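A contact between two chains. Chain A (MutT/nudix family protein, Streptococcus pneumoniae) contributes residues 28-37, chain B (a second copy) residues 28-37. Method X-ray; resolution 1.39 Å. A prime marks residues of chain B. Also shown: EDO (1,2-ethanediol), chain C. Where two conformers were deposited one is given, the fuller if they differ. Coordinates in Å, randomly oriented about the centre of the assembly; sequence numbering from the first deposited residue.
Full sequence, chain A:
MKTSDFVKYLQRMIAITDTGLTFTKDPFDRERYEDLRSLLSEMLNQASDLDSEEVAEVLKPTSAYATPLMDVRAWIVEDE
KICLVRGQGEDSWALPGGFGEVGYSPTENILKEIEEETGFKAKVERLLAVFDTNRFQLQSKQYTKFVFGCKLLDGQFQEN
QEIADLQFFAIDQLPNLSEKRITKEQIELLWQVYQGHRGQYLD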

# COMPACT_ATOMS: atom_id res chain seq x y z
N PHE A 28 -23.10 -17.73 -6.74
CA PHE A 28 -23.67 -17.49 -5.42
C PHE A 28 -22.67 -16.79 -4.51
O PHE A 28 -23.06 -15.93 -3.74
CB PHE A 28 -24.20 -18.77 -4.78
CG PHE A 28 -25.34 -19.40 -5.54
CD1 PHE A 28 -25.08 -20.35 -6.52
CD2 PHE A 28 -26.66 -19.06 -5.27
CE1 PHE A 28 -26.11 -20.94 -7.23
CE2 PHE A 28 -27.71 -19.65 -5.98
CZ PHE A 28 -27.43 -20.59 -6.96
N ASP A 29 -21.38 -17.11 -4.65
CA ASP A 29 -20.35 -16.34 -3.93
C ASP A 29 -20.31 -14.90 -4.43
O ASP A 29 -20.24 -13.97 -3.64
CB ASP A 29 -18.98 -17.00 -4.08
CG ASP A 29 -18.82 -18.22 -3.18
OD1 ASP A 29 -19.13 -18.11 -1.97
OD2 ASP A 29 -18.37 -19.27 -3.68
N ARG A 30 -20.41 -14.70 -5.75
CA ARG A 30 -20.46 -13.33 -6.30
C ARG A 30 -21.59 -12.55 -5.62
O ARG A 30 -21.39 -11.42 -5.18
CB ARG A 30 -20.65 -13.35 -7.81
CG ARG A 30 -20.85 -11.97 -8.40
CD ARG A 30 -20.77 -12.00 -9.92
NE ARG A 30 -21.00 -10.66 -10.45
CZ ARG A 30 -20.06 -9.70 -10.53
NH1 ARG A 30 -18.81 -9.95 -10.19
NH2 ARG A 30 -20.39 -8.51 -11.01
N GLU A 31 -22.78 -13.15 -5.55
CA GLU A 31 -23.92 -12.49 -4.95
C GLU A 31 -23.68 -12.16 -3.48
O GLU A 31 -24.06 -11.10 -3.02
CB GLU A 31 -25.15 -13.37 -5.06
CG GLU A 31 -26.40 -12.70 -4.55
CD GLU A 31 -27.63 -13.56 -4.75
OE1 GLU A 31 -27.51 -14.80 -4.65
OE2 GLU A 31 -28.71 -12.99 -5.02
N ARG A 32 -23.03 -13.07 -2.76
CA ARG A 32 -22.68 -12.82 -1.35
C ARG A 32 -21.78 -11.59 -1.22
O ARG A 32 -22.06 -10.73 -0.37
CB ARG A 32 -21.99 -14.03 -0.72
CG ARG A 32 -22.91 -15.20 -0.47
CD ARG A 32 -22.11 -16.43 -0.00
NE ARG A 32 -23.07 -17.49 -0.09
CZ ARG A 32 -22.96 -18.59 -0.81
NH1 ARG A 32 -21.82 -18.94 -1.43
NH2 ARG A 32 -23.99 -19.40 -0.79
N TYR A 33 -20.74 -11.50 -2.04
CA TYR A 33 -19.88 -10.32 -1.98
C TYR A 33 -20.63 -9.06 -2.38
O TYR A 33 -20.42 -8.01 -1.78
CB TYR A 33 -18.62 -10.50 -2.83
CG TYR A 33 -17.69 -11.61 -2.39
CD1 TYR A 33 -17.09 -11.59 -1.12
CD2 TYR A 33 -17.38 -12.65 -3.26
CE1 TYR A 33 -16.22 -12.61 -0.73
CE2 TYR A 33 -16.53 -13.67 -2.87
CZ TYR A 33 -15.93 -13.63 -1.62
OH TYR A 33 -15.05 -14.63 -1.24
N GLU A 34 -21.52 -9.15 -3.37
CA GLU A 34 -22.29 -7.98 -3.78
C GLU A 34 -23.20 -7.51 -2.63
O GLU A 34 -23.33 -6.31 -2.38
CB GLU A 34 -23.12 -8.26 -5.03
CG GLU A 34 -22.28 -8.42 -6.27
CD GLU A 34 -23.08 -8.78 -7.50
OE1 GLU A 34 -24.03 -9.57 -7.39
OE2 GLU A 34 -22.70 -8.32 -8.58
N ASP A 35 -23.83 -8.47 -1.95
CA ASP A 35 -24.69 -8.15 -0.82
C ASP A 35 -23.89 -7.56 0.34
O ASP A 35 -24.35 -6.63 1.00
CB ASP A 35 -25.47 -9.39 -0.39
CG ASP A 35 -26.51 -9.80 -1.40
OD1 ASP A 35 -26.85 -8.98 -2.29
OD2 ASP A 35 -26.99 -10.95 -1.28
N LEU A 36 -22.68 -8.07 0.57
CA LEU A 36 -21.80 -7.48 1.56
C LEU A 36 -21.44 -6.05 1.20
O LEU A 36 -21.48 -5.15 2.06
CB LEU A 36 -20.54 -8.34 1.74
CG LEU A 36 -20.79 -9.63 2.51
CD1 LEU A 36 -19.59 -10.54 2.32
CD2 LEU A 36 -21.06 -9.38 3.99
N ARG A 37 -21.13 -5.80 -0.08
CA ARG A 37 -20.77 -4.45 -0.49
C ARG A 37 -21.94 -3.48 -0.37
O ARG A 37 -21.75 -2.30 -0.05
CB ARG A 37 -20.17 -4.43 -1.91
CG ARG A 37 -19.14 -3.32 -2.06
CD ARG A 37 -18.64 -3.16 -3.48
NE ARG A 37 -17.31 -2.55 -3.51
CZ ARG A 37 -17.07 -1.24 -3.51
NH1 ARG A 37 -18.05 -0.35 -3.42
NH2 ARG A 37 -15.81 -0.82 -3.56
C1 EDO C . -12.98 -25.43 0.10
O1 EDO C . -12.64 -24.64 1.25
C2 EDO C . -14.29 -26.16 0.38
O2 EDO C . -15.20 -25.27 1.04
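Chain B, residues 28-37: FDRERYEDLR

Residues 28-37 of chain B form a helix, as do the same residues of chain A, and each helix extends beyond the stretch at both ends. The two run in nearly the same direction, crossing at 25°, with axes 12.1 Å apart at closest approach. Like residues face like: the CA atoms of Asp29 and Asp29′ are 7.7 Å apart, those of Tyr33 and Tyr33′ 9.6 Å, and those of Leu36 and Leu36′ 10.0 Å. The helices therefore diverge somewhat toward their C-terminal ends, and the contact is made by residues three or four apart, which a helix brings onto one side.

Asp29 comes first along chain A, its CA-to-CB bond pointing toward chain B where the backbones are nearest. A short, acidic side chain fits this narrow gap and offers an acceptor: Tyr33′ OH donates a hydrogen bond to Asp29 OD1 at 2.6 Å. The price is a close approach of like charges, with Asp29 OD2 3.5 Å from Asp29′ OD2; both of these oxygens are hydrogen-bonded elsewhere in the structure.

One turn on, Arg32 helps to balance that charge within its own helix, where Arg32 NH1 forms a salt bridge with Asp29 OD1 at 2.9 Å. Arg32′ does the same through NH2, which lies 2.8 Å from Asp29′ OD1, but the two arginines meet the opposing tyrosines differently. Arg32′ NE donates a hydrogen bond to Tyr33 OH at 3.0 Å, whereas in Arg32 chi3 is -168° (t) rather than the -72° (m) of Arg32′, which leaves Arg32 NE 4.4 Å from Tyr33′ OH; the nearest approach there is Arg32 CD to Tyr33′ OH, 3.2 Å, and no such bond forms.

Tyr33 lies at the heart of the contact and has the largest area covered by the other helix. Its CA-to-CB bond points sideways, yet the long ring carries the hydroxyl across, so that Tyr33 OH donates to Asp29′ OD1 at 2.6 Å, the counterpart of the bond from Tyr33′. The two tyrosine rings are nearly parallel, at 9°, but slid apart with centroids 5.1 Å from each other, so they barely overlap; Tyr33 CE1 approaches Tyr33′ CE1 to 3.8 Å. Tyrosine suits the site because it combines a flat apolar ring with a polar tip that can reach the opposing carboxylate.

Leu36 closes the contact. Its CA-to-CB bond points toward chain B, and its branched apolar end spans the wider gap, with Leu36 CD1 3.9 Å from Leu36′ CD1 in a purely van der Waals contact.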

# COMPACT_ATOMS: atom_id res chain seq x y z
N PHE B 28 -10.17 -20.28 -1.53
CA PHE B 28 -9.79 -18.88 -1.44
C PHE B 28 -10.98 -18.01 -1.05
O PHE B 28 -10.82 -17.04 -0.31
CB PHE B 28 -9.13 -18.41 -2.73
CG PHE B 28 -7.83 -19.11 -3.02
CD1 PHE B 28 -6.72 -18.88 -2.20
CD2 PHE B 28 -7.72 -20.02 -4.04
CE1 PHE B 28 -5.52 -19.54 -2.42
CE2 PHE B 28 -6.52 -20.68 -4.28
CZ PHE B 28 -5.43 -20.44 -3.47
N ASP B 29 -12.17 -18.37 -1.51
CA ASP B 29 -13.40 -17.76 -0.98
C ASP B 29 -13.55 -18.09 0.50
O ASP B 29 -13.84 -17.20 1.31
CB ASP B 29 -14.63 -18.22 -1.77
CG ASP B 29 -14.75 -17.55 -3.10
OD1 ASP B 29 -14.65 -16.30 -3.18
OD2 ASP B 29 -15.00 -18.28 -4.07
N ARG B 30 -13.27 -19.34 0.90
CA ARG B 30 -13.41 -19.71 2.30
C ARG B 30 -12.49 -18.85 3.16
O ARG B 30 -12.91 -18.36 4.21
CB ARG B 30 -13.12 -21.21 2.49
CG ARG B 30 -13.12 -21.64 3.96
CD ARG B 30 -13.22 -23.16 4.13
NE ARG B 30 -14.40 -23.65 3.42
CZ ARG B 30 -15.65 -23.54 3.87
NH1 ARG B 30 -15.87 -23.02 5.08
NH2 ARG B 30 -16.68 -23.97 3.11
N GLU B 31 -11.24 -18.66 2.72
CA GLU B 31 -10.31 -17.81 3.46
C GLU B 31 -10.83 -16.38 3.63
O GLU B 31 -10.72 -15.78 4.69
CB GLU B 31 -8.95 -17.72 2.75
CG GLU B 31 -8.03 -18.91 2.77
CD GLU B 31 -6.73 -18.64 2.01
OE1 GLU B 31 -6.56 -17.56 1.39
OE2 GLU B 31 -5.87 -19.54 2.05
N ARG B 32 -11.39 -15.81 2.56
CA ARG B 32 -11.98 -14.48 2.64
C ARG B 32 -13.15 -14.43 3.63
O ARG B 32 -13.23 -13.50 4.41
CB ARG B 32 -12.45 -14.01 1.26
CG ARG B 32 -11.27 -13.57 0.42
CD ARG B 32 -11.66 -12.97 -0.93
NE ARG B 32 -12.16 -13.97 -1.89
CZ ARG B 32 -11.42 -14.61 -2.79
NH1 ARG B 32 -10.11 -14.36 -2.90
NH2 ARG B 32 -12.00 -15.46 -3.63
N TYR B 33 -14.04 -15.43 3.60
CA TYR B 33 -15.15 -15.44 4.55
C TYR B 33 -14.66 -15.64 5.97
O TYR B 33 -15.24 -15.06 6.89
CB TYR B 33 -16.20 -16.51 4.19
CG TYR B 33 -16.93 -16.30 2.87
CD1 TYR B 33 -17.60 -15.12 2.60
CD2 TYR B 33 -16.96 -17.31 1.94
CE1 TYR B 33 -18.30 -14.95 1.42
CE2 TYR B 33 -17.63 -17.16 0.74
CZ TYR B 33 -18.30 -15.97 0.49
OH TYR B 33 -19.00 -15.81 -0.69
N GLU B 34 -13.62 -16.44 6.18
CA GLU B 34 -13.04 -16.58 7.52
C GLU B 34 -12.49 -15.24 8.03
O GLU B 34 -12.70 -14.87 9.20
CB GLU B 34 -11.94 -17.64 7.53
CG GLU B 34 -12.46 -19.07 7.48
CD GLU B 34 -11.39 -20.07 7.12
OE1 GLU B 34 -10.25 -19.67 6.78
OE2 GLU B 34 -11.69 -21.29 7.16
N ASP B 35 -11.82 -14.51 7.15
CA ASP B 35 -11.25 -13.21 7.48
C ASP B 35 -12.38 -12.24 7.84
O ASP B 35 -12.38 -11.63 8.91
CB ASP B 35 -10.43 -12.74 6.27
CG ASP B 35 -9.50 -11.53 6.55
OD1 ASP B 35 -9.50 -10.95 7.65
OD2 ASP B 35 -8.79 -11.18 5.58
N LEU B 36 -13.38 -12.15 6.95
CA LEU B 36 -14.56 -11.32 7.21
C LEU B 36 -15.25 -11.69 8.51
O LEU B 36 -15.61 -10.81 9.29
CB LEU B 36 -15.55 -11.40 6.06
CG LEU B 36 -15.14 -10.68 4.77
CD1 LEU B 36 -15.97 -11.20 3.61
CD2 LEU B 36 -15.28 -9.17 4.90
N ARG B 37 -15.43 -12.99 8.76
CA ARG B 37 -16.16 -13.41 9.97
C ARG B 37 -15.38 -13.02 11.23
O ARG B 37 -15.99 -12.61 12.21
CB ARG B 37 -16.41 -14.93 9.97
CG ARG B 37 -17.78 -15.41 10.49
CD ARG B 37 -18.23 -14.87 11.83
NE ARG B 37 -19.54 -15.42 12.17
CZ ARG B 37 -20.14 -15.37 13.38
NH1 ARG B 37 -19.59 -14.75 14.40
NH2 ARG B 37 -21.33 -15.93 13.53